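Local coordinates for protein D-lactate dehydrogenase (Fermentative) (PDB 6ABJ) that catalyses the NADH-linked interconversion of pyruvate and D-lactate as a tetrameric member of the D-isomer specific 2-hydroxyacid dehydrogenase family, at residues Arg203-Leu207 and Asp208-Ala212; His229-Ala233 and Gln234-Thr238; Ala237-Lys240 and Pro241-Leu245; Asp294-Leu297 and Ala298-Ser302. One frame throughout, in Å; residues are numbered along the deposited sequence.

In the fold
All four contacts are local, set in the helices and links that flank the seven-stranded parallel sheet of the NAD-binding domain. Interactions 1, 2 and 3 cluster on one side: helix 207-213 packs on helix 233-238, with a long, weak ion pair between Asp208 and Arg235, and interactions 2 and 3 share Ala237 and Thr238, the end of helix 233-238. These three are partly buried; interaction 4, about 20 Å between centres from interaction 3, is mostly buried, partly by other subunits. Interactions 2 and 4 open their helices with an aspartate cap, interaction 1 has an alanine there, so backbone bonds and leucine packing start its helix, and interaction 3 links the end of helix 233-238 to strand 243-247 through a proline-glycine turn.

Interaction 1 of 4, residues Arg203-Leu207 and Asp208-Ala212; sequences RYLAL and DALLA
Leu205 reaches over the first turn of helix 207-213 and straddles Ala209 and Leu210. CD2 rests on Ala209 CB at 3.6 Å and on the Leu210 amide, 3.5 Å from its N, while CD1 meets Leu210 CB at 3.6 Å. The side chains of Leu205 and Leu210 lie nearly perpendicular, so the branched end of the first fits across the stem of the second. The CB of Leu205 already points at the helix, and chi1 of 44° lays the branched end over the turn. Ala206, at the N-cap position, has no polar side chain to cap with, and its carbonyl accepts the first helical bond: Leu210 N gives Ala206 O a nearly straight bond of 2.9 Å, and Ala209 N adds a weak one. One residue on, Leu211 N binds Leu207 O, and Leu207 CD1 touches Leu211 CD1 at 4.1 Å, two neighbouring bumps of a single ridge. That ridge rests on Ile166, and Leu207 and Leu211 also meet Arg235 of helix 233-238. Leu205 and Leu210 press on strand 185-189. The arrangement is a strand-to-helix turn at the outer edge of a Rossmann-type NAD-binding domain.

Interaction 2 of 4, residues His229-Ala233 and Gln234-Thr238; sequences HLIDA and QRLAT
Asp232 folds its carboxylate back over the start of helix 233-238, where OD1 takes the N-H of Arg235 at 2.9 Å in an almost straight bond and that of Gln234 in a weak, bent one. A chi1 of 56° tucks the carboxylate over its own backbone and turns OD1 onto the two amides; Asp232 is thus the N-cap. Its own carbonyl begins the helical pattern, accepting from Leu236 N at 2.9 Å. In Arg235, chi1 of -96° brings CG to 3.0 Å from Leu230 O, a tight approach, and the bend at chi2 (62°) keeps CD and NE by the same oxygen. Asp232 OD1 lies at the edge of the guanidinium, near its plane, but 4.2 Å from NE, too far for a salt bridge; the opposite charges may still attract. Farther out, Arg235 NH2 comes within 3.9 Å of Leu230 CD1, and NH1 makes a long, weak ion pair with Asp208. Below the cap, Ile231 and Leu236 run roughly square to each other, and Ile231 CG2 presses on Leu236 CD2 at 3.5 Å, tighter than usual for two carbons. Backbone bonds tie Ile231 to Leu253 and Asn255. Leu236 packs on Ala258 and Leu259 of helix 256-265, while Leu230 and Arg235 lean on Leu207, so helix 233-238 lies between helices 207-213 and 256-265.

Interaction 3 of 4, residues Ala237-Lys240 and Pro241-Leu245; sequences ATMK and PGAML
Lys240 and Ala243 are joined by the one hydrogen bond between 237-240 and 241-245: Ala243 N gives to Lys240 O at 3.0 Å, with an N-H...O angle of 136° and the donor tilted from the carbonyl plane. This closes a type II beta turn with Pro241 and Gly242 at its corners. The proline ring supplies the fixed phi of the first corner, and Gly242 at the second has a positive phi of 87°, a backbone shape that suits glycine's lack of a side chain.

Apolar contact lies on the sheet side. Met239 runs out from the backbone and bends only at chi3 (55°), turning its methyl CE across to Ala243 CB at 4.0 Å and to Leu245 CB at 4.3 Å. The same side chain also touches Leu211 of helix 207-213, Val217 of strand 216-219 and Leu268 of strand 268-273; the two strands flank strand 243-247.

The one charged side chain of the contact is Lys240. It leaves with CG anti to the backbone N and stays extended, set crosswise to the Pro241 ring, and its NZ forms a salt bridge with Asp215.

The chemistry is therefore divided: a buried methionine methyl and aliphatic carbons pack on the sheet side of this helix-to-strand link of a beta-alpha-beta unit, while the ammonium group is paired with a carboxylate elsewhere.

Interaction 4 of 4, residues Asp294-Leu297 and Ala298-Ser302; sequences DDVL and ARLLS
Leu297 and Leu301 stand one helical turn apart and cross obliquely, Leu301 CD1 reaching the branch point CG of Leu297 at 3.8 Å. Their first torsions differ: Leu297 CG is anti to its backbone N (chi1 -176°), whereas Leu301 CG is anti to its carbonyl carbon, which brings the end of Leu301 back along the helix to the stem of Leu297. Beneath them Leu301 N bonds to Leu297 O at 3.0 Å. On an adjoining side of the helix, Val296 CG1 approaches Leu300 CD1 more loosely, at 4.2 Å, and Leu300 N meets Val296 O nearly on the line of its C=O bond. The helix, 295-302, lies in the crossover of a beta-alpha-beta unit between strands 268-273 and 306-308 of the Rossmann-type domain. Asp294 is its N-cap: OD1 accepts from Leu297 N at 3.1 Å, the donor standing well above the carboxylate plane, and weakly from Val296 N, while OD2 is bonded to Tyr276 OH. Asp294 O also takes the N-H of Ala298. Arg299 leads off the helix, its guanidinium turned away from the leucine side and salt-bridged to Asp295 of a neighbouring subunit; Asp295 of this chain is bridged in return by Arg299 of that neighbouring subunit, so both bridges run between chains. Leu297 packs on Phe148 and Leu301 on Thr143, both of a third subunit.

Interaction 1 of 4, residues Arg203-Leu207 and Asp208-Ala212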
loop_
_atom_site.group_PDB
_atom_site.type_symbol
_atom_site.label_atom_id
_atom_site.label_comp_id
_atom_site.label_asym_id
_atom_site.label_seq_id
_atom_site.Cartn_x
_atom_site.Cartn_y
_atom_site.Cartn_z
ATOM N N ARG B 203 -34.527 5.187 -20.861
ATOM C CA ARG B 203 -35.471 6.328 -20.920
ATOM C C ARG B 203 -34.654 7.603 -21.123
ATOM O O ARG B 203 -33.801 7.982 -20.257
ATOM C CB ARG B 203 -36.186 6.433 -19.585
ATOM C CG ARG B 203 -37.674 6.657 -19.659
ATOM C CD ARG B 203 -38.272 7.594 -18.671
ATOM N NE ARG B 203 -37.777 7.525 -17.277
ATOM C CZ ARG B 203 -37.590 8.604 -16.521
ATOM N NH1 ARG B 203 -37.843 9.823 -16.985
ATOM N NH2 ARG B 203 -37.180 8.512 -15.284
ATOM N N TYR B 204 -34.935 8.351 -22.178
ATOM C CA TYR B 204 -34.336 9.691 -22.317
ATOM C C TYR B 204 -35.080 10.686 -21.498
ATOM O O TYR B 204 -36.315 10.603 -21.393
ATOM C CB TYR B 204 -34.282 10.167 -23.812
ATOM C CG TYR B 204 -33.153 9.553 -24.599
ATOM C CD1 TYR B 204 -33.345 8.364 -25.255
ATOM C CD2 TYR B 204 -31.903 10.144 -24.649
ATOM C CE1 TYR B 204 -32.361 7.805 -25.999
ATOM C CE2 TYR B 204 -30.878 9.552 -25.330
ATOM C CZ TYR B 204 -31.130 8.414 -26.064
ATOM O OH TYR B 204 -30.135 7.784 -26.794
ATOM N N LEU B 205 -34.342 11.651 -20.937
ATOM C CA LEU B 205 -34.903 12.720 -20.170
ATOM C C LEU B 205 -33.980 13.899 -20.175
ATOM O O LEU B 205 -32.879 13.833 -20.669
ATOM C CB LEU B 205 -35.300 12.300 -18.746
ATOM C CG LEU B 205 -34.418 11.421 -17.814
ATOM C CD1 LEU B 205 -32.954 11.165 -18.248
ATOM C CD2 LEU B 205 -34.563 11.704 -16.364
ATOM N N ALA B 206 -34.433 15.016 -19.625
ATOM C CA ALA B 206 -33.594 16.184 -19.498
ATOM C C ALA B 206 -32.347 15.944 -18.610
ATOM O O ALA B 206 -32.394 15.169 -17.662
ATOM C CB ALA B 206 -34.405 17.326 -18.931
ATOM N N LEU B 207 -31.251 16.630 -18.932
ATOM C CA LEU B 207 -29.996 16.472 -18.222
ATOM C C LEU B 207 -30.264 16.651 -16.715
ATOM O O LEU B 207 -29.714 15.883 -15.907
ATOM C CB LEU B 207 -28.962 17.478 -18.693
ATOM C CG LEU B 207 -27.630 17.577 -18.017
ATOM C CD1 LEU B 207 -26.917 16.224 -17.968
ATOM C CD2 LEU B 207 -26.748 18.618 -18.665
ATOM N N ASP B 208 -30.999 17.682 -16.367
ATOM C CA ASP B 208 -31.148 18.024 -14.962
ATOM C C ASP B 208 -31.931 16.959 -14.185
ATOM O O ASP B 208 -31.548 16.610 -13.085
ATOM C CB ASP B 208 -31.710 19.419 -14.796
ATOM C CG ASP B 208 -30.663 20.505 -15.016
ATOM O OD1 ASP B 208 -29.428 20.279 -14.900
ATOM O OD2 ASP B 208 -31.063 21.627 -15.265
ATOM N N ALA B 209 -32.877 16.330 -14.866
ATOM C CA ALA B 209 -33.638 15.271 -14.282
ATOM C C ALA B 209 -32.811 13.980 -14.186
ATOM O O ALA B 209 -32.857 13.293 -13.161
ATOM C CB ALA B 209 -34.857 15.043 -15.099
ATOM N N LEU B 210 -31.994 13.704 -15.211
ATOM C CA LEU B 210 -31.023 12.621 -15.119
ATOM C C LEU B 210 -30.136 12.756 -13.885
ATOM O O LEU B 210 -29.945 11.784 -13.130
ATOM C CB LEU B 210 -30.181 12.531 -16.375
ATOM C CG LEU B 210 -29.203 11.364 -16.442
ATOM C CD1 LEU B 210 -28.997 10.993 -17.931
ATOM C CD2 LEU B 210 -27.905 11.757 -15.828
ATOM N N LEU B 211 -29.611 13.941 -13.656
ATOM C CA LEU B 211 -28.695 14.171 -12.580
ATOM C C LEU B 211 -29.422 13.993 -11.229
ATOM O O LEU B 211 -28.899 13.346 -10.269
ATOM C CB LEU B 211 -28.056 15.511 -12.738
ATOM C CG LEU B 211 -27.004 15.668 -13.871
ATOM C CD1 LEU B 211 -26.572 17.115 -14.003
ATOM C CD2 LEU B 211 -25.796 14.825 -13.690
ATOM N N ALA B 212 -30.611 14.528 -11.130
ATOM C CA ALA B 212 -31.350 14.379 -9.837
ATOM C C ALA B 212 -31.814 12.910 -9.568
ATOM O O ALA B 212 -31.901 12.517 -8.426
ATOM C CB ALA B 212 -32.536 15.289 -9.843
#

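Interaction 2 of 4, residues His229-Ala233 and Gln234-Thr238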
loop_
_atom_site.group_PDB
_atom_site.type_symbol
_atom_site.label_atom_id
_atom_site.label_comp_id
_atom_site.label_asym_id
_atom_site.label_seq_id
_atom_site.Cartn_x
_atom_site.Cartn_y
_atom_site.Cartn_z
ATOM N N HIS B 229 -16.706 21.661 -18.789
ATOM C CA HIS B 229 -17.138 21.809 -17.404
ATOM C C HIS B 229 -18.617 21.547 -17.232
ATOM O O HIS B 229 -19.273 22.120 -16.384
ATOM C CB HIS B 229 -16.681 23.118 -16.803
ATOM C CG HIS B 229 -15.206 23.161 -16.580
ATOM N ND1 HIS B 229 -14.583 24.143 -15.852
ATOM C CD2 HIS B 229 -14.234 22.277 -16.921
ATOM C CE1 HIS B 229 -13.288 23.882 -15.778
ATOM N NE2 HIS B 229 -13.052 22.764 -16.446
ATOM N N LEU B 230 -19.126 20.582 -17.988
ATOM C CA LEU B 230 -20.553 20.185 -17.822
ATOM C C LEU B 230 -20.852 19.873 -16.371
ATOM O O LEU B 230 -21.819 20.364 -15.804
ATOM C CB LEU B 230 -20.881 18.977 -18.671
ATOM C CG LEU B 230 -22.349 18.591 -18.744
ATOM C CD1 LEU B 230 -23.055 19.619 -19.613
ATOM C CD2 LEU B 230 -22.484 17.224 -19.358
ATOM N N ILE B 231 -19.991 19.055 -15.744
ATOM C CA ILE B 231 -20.171 18.830 -14.311
ATOM C C ILE B 231 -19.346 19.856 -13.525
ATOM O O ILE B 231 -18.152 19.719 -13.391
ATOM C CB ILE B 231 -19.745 17.419 -13.880
ATOM C CG1 ILE B 231 -20.410 16.327 -14.738
ATOM C CG2 ILE B 231 -20.056 17.214 -12.417
ATOM C CD1 ILE B 231 -21.906 16.315 -14.737
ATOM N N ASP B 232 -20.024 20.882 -13.064
ATOM C CA ASP B 232 -19.409 21.992 -12.390
ATOM C C ASP B 232 -20.104 21.997 -11.073
ATOM O O ASP B 232 -20.873 21.106 -10.812
ATOM C CB ASP B 232 -19.615 23.322 -13.179
ATOM C CG ASP B 232 -21.090 23.644 -13.459
ATOM O OD1 ASP B 232 -21.992 23.031 -12.846
ATOM O OD2 ASP B 232 -21.340 24.572 -14.302
ATOM N N ALA B 233 -19.884 22.993 -10.246
ATOM C CA ALA B 233 -20.464 22.974 -8.907
ATOM C C ALA B 233 -22.003 22.914 -8.856
ATOM O O ALA B 233 -22.606 22.378 -7.895
ATOM C CB ALA B 233 -19.963 24.177 -8.139
ATOM N N GLN B 234 -22.621 23.488 -9.883
ATOM C CA GLN B 234 -24.068 23.547 -10.028
ATOM C C GLN B 234 -24.587 22.176 -10.389
ATOM O O GLN B 234 -25.457 21.671 -9.786
ATOM C CB GLN B 234 -24.450 24.564 -11.131
ATOM C CG GLN B 234 -25.756 24.316 -11.892
ATOM C CD GLN B 234 -25.724 24.763 -13.359
ATOM O OE1 GLN B 234 -24.871 25.531 -13.759
ATOM N NE2 GLN B 234 -26.663 24.289 -14.155
ATOM N N ARG B 235 -24.006 21.600 -11.409
ATOM C CA ARG B 235 -24.410 20.269 -11.803
ATOM C C ARG B 235 -24.175 19.274 -10.647
ATOM O O ARG B 235 -25.006 18.396 -10.416
ATOM C CB ARG B 235 -23.651 19.814 -13.048
ATOM C CG ARG B 235 -24.424 20.049 -14.329
ATOM C CD ARG B 235 -24.672 21.531 -14.526
ATOM N NE ARG B 235 -24.588 21.893 -15.934
ATOM C CZ ARG B 235 -25.621 21.885 -16.769
ATOM N NH1 ARG B 235 -26.828 21.540 -16.339
ATOM N NH2 ARG B 235 -25.443 22.225 -18.038
ATOM N N LEU B 236 -23.059 19.398 -9.920
ATOM C CA LEU B 236 -22.817 18.500 -8.756
ATOM C C LEU B 236 -23.898 18.653 -7.719
ATOM O O LEU B 236 -24.324 17.664 -7.085
ATOM C CB LEU B 236 -21.456 18.730 -8.072
ATOM C CG LEU B 236 -20.303 18.283 -8.899
ATOM C CD1 LEU B 236 -19.037 18.853 -8.346
ATOM C CD2 LEU B 236 -20.269 16.744 -8.986
ATOM N N ALA B 237 -24.305 19.897 -7.447
ATOM C CA ALA B 237 -25.354 20.091 -6.461
ATOM C C ALA B 237 -26.753 19.616 -6.952
ATOM O O ALA B 237 -27.632 19.388 -6.155
ATOM C CB ALA B 237 -25.396 21.562 -6.034
ATOM N N THR B 238 -26.937 19.403 -8.262
ATOM C CA THR B 238 -28.202 18.835 -8.845
ATOM C C THR B 238 -28.277 17.294 -8.536
ATOM O O THR B 238 -29.347 16.709 -8.226
ATOM C CB THR B 238 -28.203 19.146 -10.383
ATOM O OG1 THR B 238 -27.992 20.570 -10.592
ATOM C CG2 THR B 238 -29.468 18.689 -11.101
#

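Interaction 3 of 4, residues Ala237-Lys240 and Pro241-Leu245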
loop_
_atom_site.group_PDB
_atom_site.type_symbol
_atom_site.label_atom_id
_atom_site.label_comp_id
_atom_site.label_asym_id
_atom_site.label_seq_id
_atom_site.Cartn_x
_atom_site.Cartn_y
_atom_site.Cartn_z
ATOM N N ALA B 237 -24.305 19.897 -7.447
ATOM C CA ALA B 237 -25.354 20.091 -6.461
ATOM C C ALA B 237 -26.753 19.616 -6.952
ATOM O O ALA B 237 -27.632 19.388 -6.155
ATOM C CB ALA B 237 -25.396 21.562 -6.034
ATOM N N THR B 238 -26.937 19.403 -8.262
ATOM C CA THR B 238 -28.202 18.835 -8.845
ATOM C C THR B 238 -28.277 17.294 -8.536
ATOM O O THR B 238 -29.347 16.709 -8.226
ATOM C CB THR B 238 -28.203 19.146 -10.383
ATOM O OG1 THR B 238 -27.992 20.570 -10.592
ATOM C CG2 THR B 238 -29.468 18.689 -11.101
ATOM N N MET B 239 -27.105 16.668 -8.507
ATOM C CA MET B 239 -27.059 15.192 -8.330
ATOM C C MET B 239 -27.716 14.705 -7.043
ATOM O O MET B 239 -27.844 15.421 -6.113
ATOM C CB MET B 239 -25.642 14.706 -8.424
ATOM C CG MET B 239 -25.113 14.878 -9.812
ATOM S SD MET B 239 -23.456 14.447 -10.163
ATOM C CE MET B 239 -23.463 12.742 -9.565
ATOM N N LYS B 240 -28.100 13.435 -7.010
ATOM C CA LYS B 240 -28.622 12.752 -5.825
ATOM C C LYS B 240 -27.521 12.593 -4.754
ATOM O O LYS B 240 -26.401 12.172 -5.064
ATOM C CB LYS B 240 -29.124 11.376 -6.230
ATOM C CG LYS B 240 -29.730 10.491 -5.166
ATOM C CD LYS B 240 -30.410 9.343 -5.886
ATOM C CE LYS B 240 -31.375 8.559 -5.029
ATOM N NZ LYS B 240 -31.747 7.348 -5.822
ATOM N N PRO B 241 -27.826 12.948 -3.504
ATOM C CA PRO B 241 -26.817 12.872 -2.461
ATOM C C PRO B 241 -26.264 11.494 -2.311
ATOM O O PRO B 241 -27.010 10.538 -2.287
ATOM C CB PRO B 241 -27.575 13.260 -1.208
ATOM C CG PRO B 241 -28.623 14.278 -1.728
ATOM C CD PRO B 241 -29.021 13.719 -3.070
ATOM N N GLY B 242 -24.952 11.381 -2.310
ATOM C CA GLY B 242 -24.313 10.044 -2.202
ATOM C C GLY B 242 -24.127 9.333 -3.516
ATOM O O GLY B 242 -23.619 8.195 -3.552
ATOM N N ALA B 243 -24.412 9.993 -4.637
ATOM C CA ALA B 243 -24.372 9.332 -5.905
ATOM C C ALA B 243 -22.921 9.066 -6.284
ATOM O O ALA B 243 -21.981 9.654 -5.725
ATOM C CB ALA B 243 -25.041 10.177 -6.974
ATOM N N MET B 244 -22.769 8.214 -7.264
ATOM C CA MET B 244 -21.469 7.905 -7.874
ATOM C C MET B 244 -21.340 8.622 -9.232
ATOM O O MET B 244 -22.245 8.510 -10.049
ATOM C CB MET B 244 -21.393 6.402 -8.089
ATOM C CG MET B 244 -20.155 5.930 -8.836
ATOM S SD MET B 244 -20.117 4.135 -9.023
ATOM C CE MET B 244 -19.791 3.607 -7.372
ATOM N N LEU B 245 -20.172 9.208 -9.480
ATOM C CA LEU B 245 -19.840 9.790 -10.801
ATOM C C LEU B 245 -18.637 9.116 -11.408
ATOM O O LEU B 245 -17.602 8.964 -10.753
ATOM C CB LEU B 245 -19.559 11.277 -10.590
ATOM C CG LEU B 245 -19.194 12.039 -11.864
ATOM C CD1 LEU B 245 -20.323 12.146 -12.884
ATOM C CD2 LEU B 245 -18.742 13.451 -11.474
#

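Interaction 4 of 4, residues Asp294-Leu297 and Ala298-Ser302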
loop_
_atom_site.group_PDB
_atom_site.type_symbol
_atom_site.label_atom_id
_atom_site.label_comp_id
_atom_site.label_asym_id
_atom_site.label_seq_id
_atom_site.Cartn_x
_atom_site.Cartn_y
_atom_site.Cartn_z
ATOM N N ASP B 294 0.028 19.595 -8.607
ATOM C CA ASP B 294 -1.390 19.891 -8.712
ATOM C C ASP B 294 -2.167 19.632 -7.433
ATOM O O ASP B 294 -2.397 18.478 -7.073
ATOM C CB ASP B 294 -1.937 19.013 -9.843
ATOM C CG ASP B 294 -3.351 19.354 -10.240
ATOM O OD1 ASP B 294 -4.117 19.831 -9.378
ATOM O OD2 ASP B 294 -3.690 19.122 -11.419
ATOM N N ASP B 295 -2.579 20.703 -6.758
ATOM C CA ASP B 295 -3.274 20.596 -5.491
ATOM C C ASP B 295 -4.602 19.834 -5.585
ATOM O O ASP B 295 -4.966 19.052 -4.695
ATOM C CB ASP B 295 -3.574 21.990 -4.938
ATOM C CG ASP B 295 -2.321 22.756 -4.489
ATOM O OD1 ASP B 295 -1.233 22.178 -4.319
ATOM O OD2 ASP B 295 -2.459 23.970 -4.285
ATOM N N VAL B 296 -5.318 20.060 -6.679
ATOM C CA VAL B 296 -6.637 19.486 -6.875
ATOM C C VAL B 296 -6.547 17.958 -7.078
ATOM O O VAL B 296 -7.170 17.215 -6.369
ATOM C CB VAL B 296 -7.336 20.147 -8.044
ATOM C CG1 VAL B 296 -8.622 19.410 -8.382
ATOM C CG2 VAL B 296 -7.636 21.590 -7.672
ATOM N N LEU B 297 -5.743 17.526 -8.034
ATOM C CA LEU B 297 -5.498 16.122 -8.224
ATOM C C LEU B 297 -4.955 15.476 -6.962
ATOM O O LEU B 297 -5.359 14.387 -6.643
ATOM C CB LEU B 297 -4.494 15.870 -9.363
ATOM C CG LEU B 297 -4.232 14.426 -9.724
ATOM C CD1 LEU B 297 -5.506 13.749 -10.159
ATOM C CD2 LEU B 297 -3.212 14.301 -10.846
ATOM N N ALA B 298 -4.012 16.123 -6.273
ATOM C CA ALA B 298 -3.453 15.503 -5.052
ATOM C C ALA B 298 -4.590 15.227 -4.013
ATOM O O ALA B 298 -4.609 14.169 -3.312
ATOM C CB ALA B 298 -2.364 16.343 -4.441
ATOM N N ARG B 299 -5.495 16.148 -3.920
ATOM C CA ARG B 299 -6.577 16.051 -2.946
ATOM C C ARG B 299 -7.555 14.947 -3.378
ATOM O O ARG B 299 -7.969 14.147 -2.556
ATOM C CB ARG B 299 -7.318 17.377 -2.786
ATOM C CG ARG B 299 -8.419 17.351 -1.719
ATOM C CD ARG B 299 -7.819 17.151 -0.371
ATOM N NE ARG B 299 -8.644 17.683 0.716
ATOM C CZ ARG B 299 -9.206 16.989 1.711
ATOM N NH1 ARG B 299 -9.128 15.669 1.781
ATOM N NH2 ARG B 299 -9.895 17.621 2.631
ATOM N N LEU B 300 -7.862 14.869 -4.676
ATOM C CA LEU B 300 -8.723 13.807 -5.165
ATOM C C LEU B 300 -8.150 12.441 -4.884
ATOM O O LEU B 300 -8.890 11.552 -4.443
ATOM C CB LEU B 300 -8.938 13.931 -6.689
ATOM C CG LEU B 300 -9.806 15.123 -7.073
ATOM C CD1 LEU B 300 -9.755 15.354 -8.605
ATOM C CD2 LEU B 300 -11.236 14.903 -6.613
ATOM N N LEU B 301 -6.855 12.276 -5.152
ATOM C CA LEU B 301 -6.190 11.030 -4.952
ATOM C C LEU B 301 -6.248 10.460 -3.490
ATOM O O LEU B 301 -6.195 9.270 -3.346
ATOM C CB LEU B 301 -4.751 11.056 -5.408
ATOM C CG LEU B 301 -4.652 11.142 -6.945
ATOM C CD1 LEU B 301 -3.246 11.608 -7.336
ATOM C CD2 LEU B 301 -5.006 9.846 -7.655
ATOM N N SER B 302 -6.450 11.337 -2.506
ATOM C CA SER B 302 -6.477 11.017 -1.093
ATOM C C SER B 302 -7.717 10.356 -0.542
ATOM O O SER B 302 -7.678 9.649 0.476
ATOM C CB SER B 302 -6.356 12.331 -0.302
ATOM O OG SER B 302 -5.077 12.927 -0.374
#